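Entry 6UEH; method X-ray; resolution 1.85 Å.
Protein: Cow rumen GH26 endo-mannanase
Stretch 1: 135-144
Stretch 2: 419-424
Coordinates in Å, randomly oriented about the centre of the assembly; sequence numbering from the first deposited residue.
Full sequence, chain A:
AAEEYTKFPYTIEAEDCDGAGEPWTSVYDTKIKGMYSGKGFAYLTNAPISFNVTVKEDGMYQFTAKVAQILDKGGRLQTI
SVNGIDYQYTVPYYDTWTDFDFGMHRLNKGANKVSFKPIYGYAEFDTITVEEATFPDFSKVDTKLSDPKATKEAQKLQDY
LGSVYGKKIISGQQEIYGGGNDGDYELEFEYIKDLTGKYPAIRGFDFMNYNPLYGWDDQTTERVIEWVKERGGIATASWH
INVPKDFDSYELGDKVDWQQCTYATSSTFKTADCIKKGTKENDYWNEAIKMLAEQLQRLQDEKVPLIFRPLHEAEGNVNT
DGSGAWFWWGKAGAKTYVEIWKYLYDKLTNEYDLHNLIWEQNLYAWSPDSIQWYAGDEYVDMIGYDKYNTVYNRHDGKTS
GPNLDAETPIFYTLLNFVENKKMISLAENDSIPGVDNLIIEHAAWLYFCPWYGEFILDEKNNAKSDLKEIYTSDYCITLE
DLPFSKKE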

# COMPACT_ATOMS: atom_id res chain seq x y z
N PHE A 135 -15.08 8.79 8.25
CA PHE A 135 -14.14 7.75 7.83
C PHE A 135 -14.84 6.41 7.63
O PHE A 135 -15.90 6.17 8.21
CB PHE A 135 -13.01 7.63 8.86
CG PHE A 135 -12.34 8.94 9.16
CD1 PHE A 135 -11.37 9.45 8.31
CD2 PHE A 135 -12.69 9.67 10.28
CE1 PHE A 135 -10.75 10.65 8.58
CE2 PHE A 135 -12.08 10.88 10.56
CZ PHE A 135 -11.11 11.37 9.71
N PRO A 136 -14.25 5.54 6.78
CA PRO A 136 -14.78 4.19 6.58
C PRO A 136 -14.88 3.42 7.89
O PRO A 136 -14.03 3.58 8.76
CB PRO A 136 -13.74 3.55 5.65
CG PRO A 136 -13.15 4.70 4.91
CD PRO A 136 -13.11 5.83 5.89
N ASP A 137 -15.91 2.60 8.02
CA ASP A 137 -16.04 1.72 9.18
C ASP A 137 -15.11 0.53 9.00
O ASP A 137 -15.48 -0.46 8.37
CB ASP A 137 -17.49 1.26 9.36
CG ASP A 137 -17.75 0.67 10.74
OD1 ASP A 137 -16.79 0.19 11.38
OD2 ASP A 137 -18.92 0.67 11.18
N PHE A 138 -13.91 0.63 9.57
CA PHE A 138 -12.90 -0.41 9.42
C PHE A 138 -13.28 -1.68 10.19
O PHE A 138 -12.88 -2.78 9.81
CB PHE A 138 -11.54 0.09 9.90
CG PHE A 138 -11.03 1.28 9.14
CD1 PHE A 138 -10.68 1.17 7.81
CD2 PHE A 138 -10.89 2.51 9.77
CE1 PHE A 138 -10.21 2.27 7.11
CE2 PHE A 138 -10.41 3.61 9.08
CZ PHE A 138 -10.08 3.49 7.74
N SER A 139 -14.06 -1.52 11.25
CA SER A 139 -14.45 -2.65 12.09
C SER A 139 -15.48 -3.54 11.39
O SER A 139 -15.66 -4.69 11.77
CB SER A 139 -15.02 -2.15 13.42
OG SER A 139 -16.25 -1.47 13.23
N LYS A 140 -16.14 -2.99 10.37
CA LYS A 140 -17.18 -3.73 9.66
C LYS A 140 -16.65 -4.44 8.42
O LYS A 140 -17.42 -5.06 7.69
CB LYS A 140 -18.33 -2.80 9.29
CG LYS A 140 -19.29 -2.52 10.44
CD LYS A 140 -19.95 -3.81 10.92
CE LYS A 140 -20.75 -3.58 12.19
NZ LYS A 140 -21.83 -2.57 12.01
N VAL A 141 -15.35 -4.34 8.18
CA VAL A 141 -14.72 -5.08 7.10
C VAL A 141 -14.80 -6.58 7.39
O VAL A 141 -14.33 -7.03 8.43
CB VAL A 141 -13.25 -4.68 6.90
CG1 VAL A 141 -12.60 -5.55 5.84
CG2 VAL A 141 -13.14 -3.21 6.53
N ASP A 142 -15.41 -7.34 6.49
CA ASP A 142 -15.50 -8.78 6.68
C ASP A 142 -14.14 -9.43 6.47
O ASP A 142 -13.52 -9.28 5.42
CB ASP A 142 -16.53 -9.39 5.72
CG ASP A 142 -16.62 -10.91 5.84
OD1 ASP A 142 -16.39 -11.43 6.95
OD2 ASP A 142 -16.91 -11.57 4.83
N THR A 143 -13.68 -10.16 7.48
CA THR A 143 -12.35 -10.75 7.43
C THR A 143 -12.38 -12.27 7.22
O THR A 143 -11.45 -12.97 7.62
CB THR A 143 -11.56 -10.45 8.72
OG1 THR A 143 -12.41 -10.64 9.86
CG2 THR A 143 -11.05 -9.01 8.71
N LYS A 144 -13.43 -12.76 6.58
CA LYS A 144 -13.47 -14.16 6.18
C LYS A 144 -12.43 -14.38 5.09
O LYS A 144 -12.39 -13.65 4.10
CB LYS A 144 -14.86 -14.57 5.68
CG LYS A 144 -15.03 -16.07 5.49
CD LYS A 144 -16.39 -16.41 4.90
CE LYS A 144 -16.68 -17.91 4.95
NZ LYS A 144 -15.68 -18.72 4.20
N GLU A 419 -12.51 -1.35 -2.59
CA GLU A 419 -13.80 -0.96 -2.00
C GLU A 419 -13.88 -1.32 -0.52
O GLU A 419 -14.92 -1.79 -0.05
CB GLU A 419 -14.96 -1.60 -2.77
CG GLU A 419 -15.00 -1.26 -4.25
CD GLU A 419 -16.14 -1.95 -4.98
OE1 GLU A 419 -17.04 -2.50 -4.31
OE2 GLU A 419 -16.14 -1.95 -6.23
N ASN A 420 -12.78 -1.11 0.20
CA ASN A 420 -12.69 -1.42 1.62
C ASN A 420 -13.09 -2.86 1.96
O ASN A 420 -13.66 -3.12 3.02
CB ASN A 420 -13.55 -0.44 2.43
CG ASN A 420 -13.16 -0.39 3.90
OD1 ASN A 420 -12.00 -0.63 4.26
ND2 ASN A 420 -14.12 -0.09 4.76
N LYS A 421 -12.79 -3.79 1.06
CA LYS A 421 -13.10 -5.19 1.31
C LYS A 421 -11.87 -5.97 1.77
O LYS A 421 -11.98 -7.11 2.23
CB LYS A 421 -13.70 -5.84 0.06
CG LYS A 421 -15.01 -5.21 -0.38
CD LYS A 421 -15.79 -6.12 -1.31
CE LYS A 421 -17.07 -5.44 -1.76
NZ LYS A 421 -17.84 -4.89 -0.61
N LYS A 422 -10.71 -5.35 1.65
CA LYS A 422 -9.46 -5.94 2.13
C LYS A 422 -8.73 -4.95 3.03
O LYS A 422 -8.76 -3.74 2.80
CB LYS A 422 -8.56 -6.35 0.95
CG LYS A 422 -9.25 -7.18 -0.12
CD LYS A 422 -9.67 -8.55 0.40
CE LYS A 422 -10.43 -9.32 -0.68
NZ LYS A 422 -10.83 -10.68 -0.23
N MET A 423 -8.07 -5.47 4.06
CA MET A 423 -7.23 -4.64 4.91
C MET A 423 -5.97 -4.21 4.15
O MET A 423 -5.49 -4.93 3.28
CB MET A 423 -6.85 -5.38 6.19
CG MET A 423 -8.01 -5.61 7.14
SD MET A 423 -7.52 -6.50 8.62
CE MET A 423 -7.06 -8.09 7.92
N ILE A 424 -5.46 -3.04 4.49
CA ILE A 424 -4.30 -2.48 3.81
C ILE A 424 -3.16 -2.21 4.78
O ILE A 424 -3.38 -1.68 5.87
CB ILE A 424 -4.66 -1.19 3.08
CG1 ILE A 424 -5.88 -1.42 2.20
CG2 ILE A 424 -3.48 -0.67 2.25
CD1 ILE A 424 -6.22 -0.27 1.39
O HOH W 1 -11.10 -8.94 4.36
O HOH W 2 -14.76 -7.76 2.84

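The contact between these two stretches is a small, mostly van der Waals packing of loop against loop, without a single direct hydrogen bond across it and with two waters joining the backbones. It illustrates how segments distant in sequence, whose touching residues are at least 279 positions apart, can fit together through shape and shared solvent. Stretch 1 has no regular helix or strand, and stretch 2 is largely loop or turn before it enters a strand; the nearest pair of CA atoms, Val141 CA and Lys421 CA, lies 6.0 Å apart.

Asn420 and Val141 contribute the largest shares of the 283 Å² buried. Both direct their CA-to-CB bonds toward the opposing stretch, and Val141 CG2 rests 3.5 Å from the Asn420 backbone O and 3.6 Å from its side-chain OD1. A methyl group offers these oxygens no conventional hydrogen bond, so the pairing is one of close fit. Asn420 ND2 lies 3.8 Å from Pro136 CB and 3.9 Å from Asp137 O, too far from the latter for a hydrogen bond, while its OD1 approaches Phe138 CD1 obliquely at 4.2 Å. Further along, the methyls Thr143 CG2 and Met423 CE meet at 4.2 Å, a purely apolar touch; the Met423 side chain reaches it although its CA-to-CB bond points sideways.

Two carbonyls, Asp142 O and Lys421 O, stand 4.2 Å apart. Both are acceptors and cannot bond each other, but water can donate to both. Water 1 does so at 2.7 Å to Asp142 O and 2.9 Å to Lys421 O; water 2 repeats the bridge at 3.2 Å to Asp142 O and 2.9 Å to Lys421 O.

Stretch 1 also braces itself internally: Ser139 OG donates to Asp137 OD1 at 2.5 Å, and Lys140 N to Asp137 O at 3.3 Å.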